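Local coordinates for protein lytic polysaccharide monooxygenase (Neurospora crassa, PDB 4QI8) that probably cleaves cellulose chains by copper-dependent oxidation of the glucosyl units at the glycosidic bond, drawing electrons from a partner such as cellobiose dehydrogenase, at residues Phe100-Glu105 with Tyr136-Glu141; His146-Gln149 with Ala153-Phe156; Phe4-Val7 with Gly12-Ala15; Gln51-Val56 with Asp88-Thr93; Ile192-Asn197 with Thr202-Pro207. All blocks are in the same frame, centred on the assembly; numbering follows the deposited sequence. Where two conformers were deposited one is given.

Interaction 1 (Phe100-Glu105 with Tyr136-Glu141); sequences FKIYHE and YLLRAE
Phe100 and Ile102 meet Tyr136 and Leu138 across the full width of another strand: strand 76-82 lies between strands 99-104 and 134-144, so the nearest CA atoms, those of Ile102 and Leu138, stay 9.6 Å apart and no hydrogen bond joins the two segments. Two carbon contacts bridge the gap. Ile102 and Leu138 cross at about a right angle and touch through their CD1 methyls, 4.2 Å apart. Phe100 starts out away from the other segment, yet its ring comes back far enough for CZ to lie 4.2 Å from Tyr136 CE2, which sits near the phenylalanine plane at the ring edge. Tyr136 OH bonds Lys132 O. This is the inner face of the larger sheet of the AA9 beta-sandwich, and Leu138 also packs on Ile62 and Tyr64 of the smaller sheet. Strand 99-104 carries a classic beta bulge here, with Ile102 and Tyr103 set against the single residue Phe78 of the middle strand. On the other face of the sheet Arg139 NH2 forms a 2.8 Å salt bridge with Glu141 OE2, the nitrogen meeting that oxygen from above the carboxylate plane, 62° out of it, while the arginine also makes a cation-pi contact with Phe181.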
# COMPACT_ATOMS: atom_id res chain seq x y z
N PHE A 100 8.71 3.87 2.91
CA PHE A 100 8.45 3.84 4.35
C PHE A 100 6.96 3.69 4.58
O PHE A 100 6.14 4.20 3.82
CB PHE A 100 9.04 5.05 5.10
CG PHE A 100 8.56 6.40 4.63
CD1 PHE A 100 9.13 7.02 3.53
CD2 PHE A 100 7.56 7.08 5.32
CE1 PHE A 100 8.71 8.26 3.11
CE2 PHE A 100 7.15 8.33 4.91
CZ PHE A 100 7.73 8.93 3.81
N LYS A 101 6.64 2.94 5.62
CA LYS A 101 5.27 2.61 5.96
C LYS A 101 4.65 3.75 6.74
O LYS A 101 5.24 4.24 7.70
CB LYS A 101 5.25 1.34 6.80
CG LYS A 101 3.86 0.86 7.16
CD LYS A 101 3.90 -0.35 8.09
CE LYS A 101 4.27 -1.62 7.37
NZ LYS A 101 4.53 -2.72 8.34
N ILE A 102 3.45 4.16 6.33
CA ILE A 102 2.72 5.19 7.06
C ILE A 102 1.44 4.68 7.73
O ILE A 102 0.83 5.41 8.50
CB ILE A 102 2.41 6.44 6.20
CG1 ILE A 102 1.53 6.10 5.00
CG2 ILE A 102 3.72 7.10 5.77
CD1 ILE A 102 1.03 7.33 4.27
N TYR A 103 1.07 3.44 7.48
CA TYR A 103 -0.10 2.84 8.12
C TYR A 103 -0.03 1.33 7.96
O TYR A 103 0.30 0.83 6.89
CB TYR A 103 -1.40 3.35 7.47
CG TYR A 103 -2.63 2.61 7.97
CD1 TYR A 103 -3.10 1.48 7.32
CD2 TYR A 103 -3.32 3.05 9.09
CE1 TYR A 103 -4.20 0.80 7.79
CE2 TYR A 103 -4.44 2.38 9.57
CZ TYR A 103 -4.88 1.25 8.91
OH TYR A 103 -5.99 0.57 9.38
N HIS A 104 -0.39 0.61 9.02
CA HIS A 104 -0.78 -0.78 8.87
C HIS A 104 -1.92 -1.12 9.81
O HIS A 104 -2.06 -0.54 10.89
CB HIS A 104 0.41 -1.76 8.95
CG HIS A 104 1.11 -1.84 10.28
ND1 HIS A 104 2.37 -2.38 10.36
CD2 HIS A 104 0.75 -1.52 11.55
CE1 HIS A 104 2.77 -2.38 11.61
NE2 HIS A 104 1.81 -1.86 12.36
N GLU A 105 -2.73 -2.07 9.37
CA GLU A 105 -3.94 -2.45 10.09
C GLU A 105 -3.68 -3.60 11.05
O GLU A 105 -3.09 -4.61 10.68
CB GLU A 105 -4.98 -2.89 9.06
CG GLU A 105 -6.31 -3.30 9.66
CD GLU A 105 -7.34 -3.68 8.60
OE1 GLU A 105 -7.12 -3.40 7.40
OE2 GLU A 105 -8.38 -4.26 8.99
N TYR A 136 5.85 12.03 -4.78
CA TYR A 136 5.85 10.76 -4.05
C TYR A 136 5.00 9.72 -4.76
O TYR A 136 4.00 10.05 -5.41
CB TYR A 136 5.22 10.93 -2.66
CG TYR A 136 6.08 11.57 -1.59
CD1 TYR A 136 6.26 12.95 -1.55
CD2 TYR A 136 6.66 10.79 -0.60
CE1 TYR A 136 7.03 13.53 -0.55
CE2 TYR A 136 7.42 11.37 0.40
CZ TYR A 136 7.59 12.74 0.43
OH TYR A 136 8.36 13.27 1.44
N LEU A 137 5.37 8.45 -4.58
CA LEU A 137 4.46 7.35 -4.81
C LEU A 137 3.82 6.95 -3.50
O LEU A 137 4.50 6.88 -2.46
CB LEU A 137 5.20 6.15 -5.40
CG LEU A 137 5.86 6.42 -6.75
CD1 LEU A 137 6.69 5.21 -7.19
CD2 LEU A 137 4.82 6.74 -7.80
N LEU A 138 2.52 6.65 -3.56
CA LEU A 138 1.78 6.10 -2.43
C LEU A 138 1.32 4.71 -2.82
O LEU A 138 0.51 4.55 -3.73
CB LEU A 138 0.57 6.98 -2.10
CG LEU A 138 -0.39 6.44 -1.04
CD1 LEU A 138 0.26 6.27 0.33
CD2 LEU A 138 -1.59 7.34 -0.95
N ARG A 139 1.91 3.71 -2.17
CA ARG A 139 1.59 2.31 -2.43
C ARG A 139 0.50 1.85 -1.47
O ARG A 139 0.64 1.97 -0.26
CB ARG A 139 2.85 1.45 -2.25
CG ARG A 139 2.65 -0.04 -2.38
CD ARG A 139 3.98 -0.76 -2.21
NE ARG A 139 3.84 -2.22 -2.31
CZ ARG A 139 3.46 -3.00 -1.31
NH1 ARG A 139 3.21 -2.48 -0.11
NH2 ARG A 139 3.34 -4.31 -1.50
N ALA A 140 -0.57 1.31 -2.05
CA ALA A 140 -1.67 0.69 -1.32
C ALA A 140 -1.54 -0.82 -1.44
O ALA A 140 -1.30 -1.32 -2.54
CB ALA A 140 -2.99 1.11 -1.93
N GLU A 141 -1.73 -1.53 -0.34
CA GLU A 141 -1.88 -2.96 -0.41
C GLU A 141 -2.91 -3.46 0.58
O GLU A 141 -3.02 -2.95 1.70
CB GLU A 141 -0.56 -3.72 -0.20
CG GLU A 141 -0.11 -3.84 1.25
CD GLU A 141 1.27 -4.46 1.40
OE1 GLU A 141 1.98 -4.02 2.34
OE2 GLU A 141 1.68 -5.31 0.58

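Interaction 2 (His146-Gln149 with Ala153-Phe156); sequences HVAQ and AAQF
Water 1 is gripped from both segments: His146 NE2 lies 2.8 Å from it, and Gln155 NE2 donates to it over 3.1 Å. The water sits in the plane of the imidazole, at its edge. Beside this bridge the two side chains also meet directly. Gln155 OE1 approaches the ring edge near its plane and comes within 3.2 Å of His146 CE1, with the amide plane turned 88° from the ring. OE1 is itself hydrogen-bonded by Tyr157 OH, so both ends of the amide have a partner and its rotation is well defined. The glutamine reaches this place with CG beside its backbone N (chi1 -61°) and the chain fully extended beyond.

A second water bridges the two backbones. Water 2 accepts from Val147 N at 3.0 Å and donates to Ala153 O at 3.0 Å, lying over one face of the His146 ring, toward its rim. The Ala153 methyl makes a close approach to a backbone oxygen, CB sitting 3.2 Å from Val147 O. Apolar packing follows one residue on in each segment, where the CB atoms of Ala148 and Ala154 are 4.2 Å apart. The segments thus pinch together the turn that connects the antiparallel neighbours 134-144 and 155-166.

His146 stacks on His72, which with His1 and Tyr157 binds the copper, and the Gln155 side chain comes to about 4 Å from the metal. A histidine and glutamine pair set beside the copper in this way, consistent with a role in binding O2, belongs to the active site of AA9 monooxygenases.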
# COMPACT_ATOMS: atom_id res chain seq x y z
N HIS A 146 -6.93 -15.39 4.10
CA HIS A 146 -7.86 -16.48 4.37
C HIS A 146 -7.28 -17.88 4.13
O HIS A 146 -7.73 -18.82 4.80
CB HIS A 146 -9.17 -16.30 3.59
CG HIS A 146 -8.98 -15.94 2.16
ND1 HIS A 146 -8.41 -14.75 1.76
CD2 HIS A 146 -9.28 -16.62 1.03
CE1 HIS A 146 -8.37 -14.72 0.44
NE2 HIS A 146 -8.89 -15.85 -0.03
N VAL A 147 -6.34 -18.04 3.19
CA VAL A 147 -5.73 -19.34 2.91
C VAL A 147 -4.21 -19.30 3.06
O VAL A 147 -3.50 -20.16 2.54
CB VAL A 147 -6.15 -19.88 1.52
CG1 VAL A 147 -7.65 -20.18 1.50
CG2 VAL A 147 -5.80 -18.91 0.39
N ALA A 148 -3.72 -18.35 3.85
CA ALA A 148 -2.29 -18.03 3.90
C ALA A 148 -1.41 -18.97 4.72
O ALA A 148 -0.24 -18.69 4.90
CB ALA A 148 -2.13 -16.61 4.38
N GLN A 149 -1.95 -20.09 5.18
CA GLN A 149 -1.14 -21.02 5.95
C GLN A 149 -0.12 -21.77 5.10
O GLN A 149 0.79 -22.40 5.64
CB GLN A 149 -2.01 -22.03 6.67
CG GLN A 149 -2.61 -23.04 5.75
CD GLN A 149 -3.53 -23.96 6.47
OE1 GLN A 149 -3.44 -24.11 7.68
NE2 GLN A 149 -4.44 -24.57 5.73
N ALA A 153 0.53 -18.41 -0.62
CA ALA A 153 -0.93 -18.38 -0.65
C ALA A 153 -1.55 -17.05 -0.20
O ALA A 153 -2.74 -16.84 -0.41
CB ALA A 153 -1.51 -19.53 0.15
N ALA A 154 -0.78 -16.18 0.44
CA ALA A 154 -1.26 -14.83 0.76
C ALA A 154 -1.54 -14.09 -0.54
O ALA A 154 -0.79 -14.21 -1.51
CB ALA A 154 -0.23 -14.10 1.60
N GLN A 155 -2.60 -13.30 -0.55
CA GLN A 155 -3.07 -12.62 -1.75
C GLN A 155 -2.89 -11.11 -1.61
O GLN A 155 -3.60 -10.46 -0.84
CB GLN A 155 -4.55 -12.94 -1.99
CG GLN A 155 -4.79 -14.42 -2.21
CD GLN A 155 -6.23 -14.79 -2.46
OE1 GLN A 155 -7.14 -13.94 -2.43
NE2 GLN A 155 -6.46 -16.08 -2.67
N PHE A 156 -1.95 -10.55 -2.35
CA PHE A 156 -1.66 -9.11 -2.28
C PHE A 156 -2.40 -8.36 -3.40
O PHE A 156 -2.22 -8.66 -4.58
CB PHE A 156 -0.16 -8.84 -2.40
CG PHE A 156 0.67 -9.41 -1.28
CD1 PHE A 156 1.06 -10.74 -1.27
CD2 PHE A 156 1.11 -8.59 -0.26
CE1 PHE A 156 1.84 -11.24 -0.25
CE2 PHE A 156 1.90 -9.09 0.76
CZ PHE A 156 2.26 -10.42 0.76
O HOH W 1 -9.31 -17.18 -2.48
O HOH W 2 -4.72 -16.08 1.68

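Interaction 3 (Phe4-Val7 with Gly12-Ala15); sequences FPKV and GTTA
Thr13 opens the contact by laying its hydroxyl against the aliphatic part of Lys6, OG1 standing 3.4 Å from CD while the two side chains pass at a slant. With OG1 turned to the far side of CB from its own backbone N (chi1 177°), the hydroxyl can also look forward along the loop, where it donates to Thr14 O over 3.1 Å, arriving from above the carbonyl plane.

Thr14 carries the firm link. Its OG1 donates to Val7 O at 2.9 Å; the C=O...donor angle is 144° and the donor is tilted 33° from the carbonyl plane. The CG2 methyl rests against the same oxygen at 3.6 Å, so the Val7 carbonyl is covered by both branches of the threonine. Strand 3-8 is an outermost strand of the smaller sheet of the beta-sandwich, paired with strand 61-67 through Lys6 and Gly65, and the loop leaving it folds back here to take up a carbonyl of that strand.

The carbonyl of Thr14 receives a second donor besides Thr13: Lys6 NZ, 3.3 Å away, in a bond that is weak. The main partner of this ammonium group is Asp16, with which it forms a salt bridge. Beyond CG the lysine chain is extended until its last torsion, where it bends and brings NZ to Thr14 O.

At Ala15 the contact is with backbone atoms: its C lies 3.6 Å from Lys6 NZ and its O 4.1 Å from Lys6 CG. Ala15 N donates to Gln18 OE1, and a backbone bond between Pro5 and Trp17 ties the loop to the strand again just beyond.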
# COMPACT_ATOMS: atom_id res chain seq x y z
N PHE A 4 -7.41 -1.29 -6.60
CA PHE A 4 -7.32 -0.00 -5.91
C PHE A 4 -7.09 1.08 -6.96
O PHE A 4 -5.96 1.51 -7.20
CB PHE A 4 -6.24 -0.03 -4.83
CG PHE A 4 -6.60 -0.88 -3.66
CD1 PHE A 4 -7.42 -0.38 -2.66
CD2 PHE A 4 -6.14 -2.18 -3.54
CE1 PHE A 4 -7.79 -1.16 -1.59
CE2 PHE A 4 -6.52 -2.97 -2.46
CZ PHE A 4 -7.33 -2.45 -1.48
N PRO A 5 -8.16 1.50 -7.66
CA PRO A 5 -7.96 2.25 -8.90
C PRO A 5 -7.98 3.78 -8.78
O PRO A 5 -7.72 4.46 -9.76
CB PRO A 5 -9.15 1.79 -9.75
CG PRO A 5 -10.25 1.62 -8.72
CD PRO A 5 -9.56 1.05 -7.50
N LYS A 6 -8.29 4.30 -7.59
CA LYS A 6 -8.54 5.73 -7.42
C LYS A 6 -7.94 6.25 -6.14
O LYS A 6 -7.93 5.56 -5.14
CB LYS A 6 -10.05 5.99 -7.26
CG LYS A 6 -10.90 5.76 -8.47
CD LYS A 6 -12.29 6.31 -8.17
CE LYS A 6 -13.37 5.87 -9.15
NZ LYS A 6 -13.38 6.55 -10.47
N VAL A 7 -7.50 7.51 -6.20
CA VAL A 7 -7.22 8.27 -5.00
C VAL A 7 -7.80 9.66 -5.18
O VAL A 7 -7.88 10.16 -6.30
CB VAL A 7 -5.71 8.30 -4.69
CG1 VAL A 7 -4.95 9.03 -5.78
CG2 VAL A 7 -5.45 8.93 -3.34
N GLY A 12 -13.91 16.21 -5.09
CA GLY A 12 -14.63 15.08 -5.66
C GLY A 12 -13.70 13.95 -6.03
O GLY A 12 -12.48 14.04 -5.87
N THR A 13 -14.27 12.87 -6.56
CA THR A 13 -13.53 11.70 -7.06
C THR A 13 -12.77 11.99 -8.36
O THR A 13 -12.94 13.01 -8.99
CB THR A 13 -14.48 10.50 -7.35
OG1 THR A 13 -13.78 9.38 -7.90
CG2 THR A 13 -15.47 10.86 -8.40
N THR A 14 -11.87 11.10 -8.69
CA THR A 14 -11.12 11.21 -9.91
C THR A 14 -11.69 10.12 -10.87
O THR A 14 -12.86 9.80 -10.81
CB THR A 14 -9.62 11.21 -9.56
OG1 THR A 14 -9.26 10.00 -8.88
CG2 THR A 14 -9.34 12.45 -8.63
N ALA A 15 -10.93 9.70 -11.84
CA ALA A 15 -11.34 8.62 -12.71
C ALA A 15 -10.46 7.42 -12.36
O ALA A 15 -9.36 7.59 -11.80
CB ALA A 15 -11.13 9.02 -14.16

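Interaction 4 (Gln51-Val56 with Asp88-Thr93); sequences QSTLSV and DINSWT
Thr53 and Ile89 point at each other tip to tip, the hydroxyl of one against a methyl of the other: Thr53 OG1 is 3.7 Å from Ile89 CG2. They join segment 51-56, which carries strand 54-57, an outermost strand of the larger sheet of the AA9 beta-sandwich, to the loop between strands 76-82 and 99-104. Both CB atoms are directed at the opposite segment. In Ile89 the longer branch, CG1, is swung to the far side from its backbone N (chi1 -177°), and this turns the short CG2 branch out to meet the threonine.

Asn90 stands beside the pair with its CB turned to one side, but the end of its side chain comes back toward Thr53, leaving OD1 4.4 Å from Thr53 OG1. What ties these two oxygens together is a third residue. Gln162 of strand 155-166, the parallel neighbour of strand 54-57, bonds both Thr53 OG1 and Asn90 OD1 through its NE2, so that one amide group clasps both segments at once. Ile89 touches Gln162 as well, and Thr53 packs on Ser164 of the same strand.

The loop holds its own shape through short-range bonds. Ser91 N reaches Asp88 O at 3.0 Å and Trp92 N reaches Ile89 O at 3.1 Å, giving two successive turns that present Ile89 and Asn90 to segment 51-56. An Asx turn starts the bend: Asn90 N donates to Asp88 OD1 over 2.9 Å, nearly straight at 158°, and meets that oxygen from above the carboxylate plane, 42° out of it.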
# COMPACT_ATOMS: atom_id res chain seq x y z
N GLN A 51 -1.78 8.80 -15.46
CA GLN A 51 -2.11 9.91 -16.34
C GLN A 51 -1.74 11.26 -15.73
O GLN A 51 -1.35 12.19 -16.45
CB GLN A 51 -3.60 9.91 -16.67
CG GLN A 51 -4.06 8.75 -17.52
CD GLN A 51 -5.56 8.81 -17.77
OE1 GLN A 51 -6.35 8.93 -16.83
NE2 GLN A 51 -5.95 8.78 -19.03
N SER A 52 -1.91 11.38 -14.42
CA SER A 52 -1.71 12.64 -13.71
C SER A 52 -1.15 12.38 -12.31
O SER A 52 -1.08 11.23 -11.86
CB SER A 52 -3.02 13.42 -13.63
OG SER A 52 -3.59 13.66 -14.91
N THR A 53 -0.78 13.46 -11.64
CA THR A 53 -0.21 13.43 -10.30
C THR A 53 -1.04 14.35 -9.43
O THR A 53 -1.30 15.49 -9.81
CB THR A 53 1.27 13.87 -10.36
OG1 THR A 53 2.01 12.93 -11.15
CG2 THR A 53 1.89 13.98 -8.98
N LEU A 54 -1.48 13.87 -8.27
CA LEU A 54 -2.42 14.57 -7.41
C LEU A 54 -1.70 15.41 -6.35
O LEU A 54 -0.91 14.88 -5.58
CB LEU A 54 -3.32 13.56 -6.72
CG LEU A 54 -4.40 14.16 -5.81
CD1 LEU A 54 -5.41 14.96 -6.62
CD2 LEU A 54 -5.08 13.06 -5.00
N SER A 55 -1.99 16.71 -6.31
CA SER A 55 -1.41 17.59 -5.31
C SER A 55 -2.16 17.46 -3.98
O SER A 55 -3.39 17.54 -3.93
CB SER A 55 -1.46 19.04 -5.80
OG SER A 55 -0.80 19.90 -4.89
N VAL A 56 -1.41 17.25 -2.90
CA VAL A 56 -1.98 17.09 -1.57
C VAL A 56 -1.06 17.72 -0.54
O VAL A 56 0.16 17.62 -0.66
CB VAL A 56 -2.17 15.60 -1.20
CG1 VAL A 56 -0.87 14.84 -1.33
CG2 VAL A 56 -2.72 15.46 0.21
N ASP A 88 11.74 12.89 -12.69
CA ASP A 88 10.33 13.05 -13.01
C ASP A 88 9.55 11.87 -12.46
O ASP A 88 9.88 10.74 -12.77
CB ASP A 88 10.21 13.11 -14.53
CG ASP A 88 8.81 13.44 -15.02
OD1 ASP A 88 7.82 13.15 -14.32
OD2 ASP A 88 8.71 13.97 -16.15
N ILE A 89 8.51 12.14 -11.69
CA ILE A 89 7.72 11.07 -11.10
C ILE A 89 7.19 10.09 -12.15
O ILE A 89 7.12 8.90 -11.88
CB ILE A 89 6.58 11.63 -10.24
CG1 ILE A 89 5.81 10.48 -9.58
CG2 ILE A 89 5.66 12.52 -11.05
CD1 ILE A 89 5.03 10.88 -8.37
N ASN A 90 6.85 10.56 -13.35
CA ASN A 90 6.29 9.66 -14.36
C ASN A 90 7.26 8.55 -14.72
O ASN A 90 6.84 7.46 -15.09
CB ASN A 90 5.93 10.41 -15.65
CG ASN A 90 4.67 11.23 -15.53
OD1 ASN A 90 3.85 11.03 -14.64
ND2 ASN A 90 4.51 12.17 -16.46
N SER A 91 8.55 8.83 -14.61
CA SER A 91 9.57 7.88 -15.03
C SER A 91 10.12 7.05 -13.87
O SER A 91 10.84 6.07 -14.09
CB SER A 91 10.72 8.64 -15.73
OG SER A 91 10.26 9.36 -16.88
N TRP A 92 9.79 7.42 -12.64
CA TRP A 92 10.44 6.82 -11.47
C TRP A 92 9.71 5.58 -10.98
O TRP A 92 8.54 5.64 -10.63
CB TRP A 92 10.53 7.85 -10.35
CG TRP A 92 11.48 7.51 -9.25
CD1 TRP A 92 12.84 7.44 -9.34
CD2 TRP A 92 11.15 7.20 -7.90
NE1 TRP A 92 13.38 7.12 -8.11
CE2 TRP A 92 12.36 6.96 -7.21
CE3 TRP A 92 9.95 7.12 -7.19
CZ2 TRP A 92 12.40 6.66 -5.85
CZ3 TRP A 92 10.00 6.82 -5.84
CH2 TRP A 92 11.21 6.60 -5.18
N THR A 93 10.39 4.44 -10.96
CA THR A 93 9.74 3.19 -10.58
C THR A 93 9.71 2.93 -9.07
O THR A 93 8.89 2.15 -8.59
CB THR A 93 10.40 1.99 -11.27
OG1 THR A 93 11.75 1.88 -10.80
CG2 THR A 93 10.41 2.18 -12.78

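Interaction 5 (Ile192-Asn197 with Thr202-Pro207); sequences ILININ and TSYKNP
Ile194 is extended toward Tyr204, with CG1 across from the backbone N (chi1 -180°) and the second torsion extended as well (172°), and Tyr204 likewise carries its ring across from its own N (chi1 177°), so the methyl at the end of one chain arrives at the rim of the other. Both residues belong to the long C-terminal loop region of this AA9 enzyme, which has no regular strand here; the two segments meet through apolar side chains, with no hydrogen bond between them. Ile194 CD1 lies in the plane of the phenol ring, at its edge, 3.6 Å from CD1 and 3.8 Å from CE1 of Tyr204, and the side chains cross at about a right angle. The ring is fixed further by its hydroxyl, which bonds Gly191 O just ahead of the first segment, and by an edge-to-face contact with Trp115.

The second contact lies three residues on, at Pro207. Ile192 crosses the proline at a slant and meets its CB-CG side, with CD1 3.7 Å from CB and CG1 3.9 Å from CG of Pro207. Tyr185 packs on both residues. Nearby, Asn206 ND2 donates to Glu105 O and Gln77 OE1, tying the loop to the sheet.

Segment 192-197 closes with an Asx turn: Asn197 N donates to Asn195 OD1 over 2.9 Å, from above the plane of the side-chain carbonyl.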
# COMPACT_ATOMS: atom_id res chain seq x y z
N ILE A 192 2.55 -13.23 6.87
CA ILE A 192 2.28 -13.64 5.48
C ILE A 192 1.99 -15.15 5.43
O ILE A 192 1.02 -15.57 4.80
CB ILE A 192 3.46 -13.24 4.57
CG1 ILE A 192 3.54 -11.72 4.48
CG2 ILE A 192 3.30 -13.84 3.18
CD1 ILE A 192 4.74 -11.18 3.73
N LEU A 193 2.85 -15.94 6.07
CA LEU A 193 2.64 -17.37 6.26
C LEU A 193 1.98 -17.53 7.61
O LEU A 193 2.64 -17.49 8.65
CB LEU A 193 3.98 -18.12 6.24
CG LEU A 193 3.87 -19.64 6.27
CD1 LEU A 193 3.36 -20.13 4.92
CD2 LEU A 193 5.20 -20.31 6.61
N ILE A 194 0.66 -17.72 7.61
CA ILE A 194 -0.11 -17.66 8.82
C ILE A 194 -1.44 -18.34 8.63
O ILE A 194 -2.09 -18.18 7.60
CB ILE A 194 -0.32 -16.16 9.27
CG1 ILE A 194 -1.13 -16.08 10.56
CG2 ILE A 194 -0.95 -15.33 8.16
CD1 ILE A 194 -1.21 -14.67 11.14
N ASN A 195 -1.83 -19.11 9.65
CA ASN A 195 -3.18 -19.65 9.74
C ASN A 195 -4.00 -18.74 10.64
O ASN A 195 -3.83 -18.74 11.86
CB ASN A 195 -3.13 -21.06 10.31
CG ASN A 195 -4.50 -21.59 10.65
OD1 ASN A 195 -5.52 -21.10 10.15
ND2 ASN A 195 -4.54 -22.60 11.51
N ILE A 196 -4.90 -17.96 10.03
CA ILE A 196 -5.72 -17.01 10.81
C ILE A 196 -6.99 -17.66 11.32
O ILE A 196 -7.77 -17.02 12.01
CB ILE A 196 -6.06 -15.71 10.03
CG1 ILE A 196 -6.93 -16.01 8.81
CG2 ILE A 196 -4.79 -14.98 9.64
CD1 ILE A 196 -7.54 -14.77 8.19
N ASN A 197 -7.21 -18.91 11.01
CA ASN A 197 -8.49 -19.51 11.25
C ASN A 197 -8.45 -20.17 12.63
O ASN A 197 -8.68 -19.51 13.64
CB ASN A 197 -8.83 -20.39 10.05
CG ASN A 197 -8.89 -19.58 8.74
OD1 ASN A 197 -8.17 -19.85 7.75
ND2 ASN A 197 -9.73 -18.59 8.74
N THR A 202 -3.61 -14.93 18.55
CA THR A 202 -3.93 -13.92 19.55
C THR A 202 -3.09 -12.67 19.35
O THR A 202 -3.20 -11.71 20.11
CB THR A 202 -3.70 -14.46 20.97
OG1 THR A 202 -2.36 -14.93 21.10
CG2 THR A 202 -4.66 -15.60 21.25
N SER A 203 -2.27 -12.68 18.30
CA SER A 203 -1.47 -11.52 17.91
C SER A 203 -1.28 -11.61 16.41
O SER A 203 -1.58 -12.64 15.80
CB SER A 203 -0.12 -11.53 18.61
OG SER A 203 0.61 -12.69 18.27
N TYR A 204 -0.81 -10.53 15.81
CA TYR A 204 -0.59 -10.48 14.37
C TYR A 204 0.59 -9.56 14.07
O TYR A 204 0.57 -8.38 14.41
CB TYR A 204 -1.85 -10.01 13.60
CG TYR A 204 -1.54 -9.91 12.12
CD1 TYR A 204 -1.35 -11.06 11.37
CD2 TYR A 204 -1.39 -8.68 11.48
CE1 TYR A 204 -1.02 -10.99 10.03
CE2 TYR A 204 -1.04 -8.61 10.14
CZ TYR A 204 -0.86 -9.77 9.42
OH TYR A 204 -0.48 -9.67 8.11
N LYS A 205 1.62 -10.11 13.44
CA LYS A 205 2.80 -9.33 13.10
C LYS A 205 2.72 -8.86 11.65
O LYS A 205 3.01 -9.62 10.72
CB LYS A 205 4.06 -10.17 13.29
CG LYS A 205 5.36 -9.41 13.04
CD LYS A 205 5.50 -8.23 13.97
CE LYS A 205 6.81 -7.49 13.76
NZ LYS A 205 6.84 -6.27 14.61
N ASN A 206 2.33 -7.61 11.44
CA ASN A 206 2.29 -7.08 10.08
C ASN A 206 3.65 -7.24 9.42
O ASN A 206 4.67 -6.96 10.04
CB ASN A 206 1.96 -5.60 10.08
CG ASN A 206 0.60 -5.30 10.64
OD1 ASN A 206 0.42 -5.25 11.86
ND2 ASN A 206 -0.38 -5.12 9.77
N PRO A 207 3.67 -7.60 8.13
CA PRO A 207 4.96 -7.65 7.45
C PRO A 207 5.46 -6.24 7.15
O PRO A 207 4.70 -5.27 7.08
CB PRO A 207 4.65 -8.44 6.17
CG PRO A 207 3.25 -8.10 5.89
CD PRO A 207 2.57 -7.98 7.23

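In the fold
Interaction 3 closes first along the chain, followed in series by 4, 1, 2 and 5. Interaction 1 lies about 4 Å from the chain centre, and the others stand 15 to 18 Å out. Interactions 1, 2 and 4 reach the larger sheet, 1 and 2 through the neighbouring strands 134-144 and 155-166; interaction 3 is on the smaller one. Ile89 and Trp92 of interaction 4 pack on Leu137 of interaction 1. Interactions 2 and 5, centres 10 Å apart, share a probable bond from Ile194 N to Ala148 O, joining the C-terminal loop to the copper-site turn. Interaction 4 lies across the chain centre from interaction 2, their centres about 31 Å apart, at the sandwich end remote from the copper.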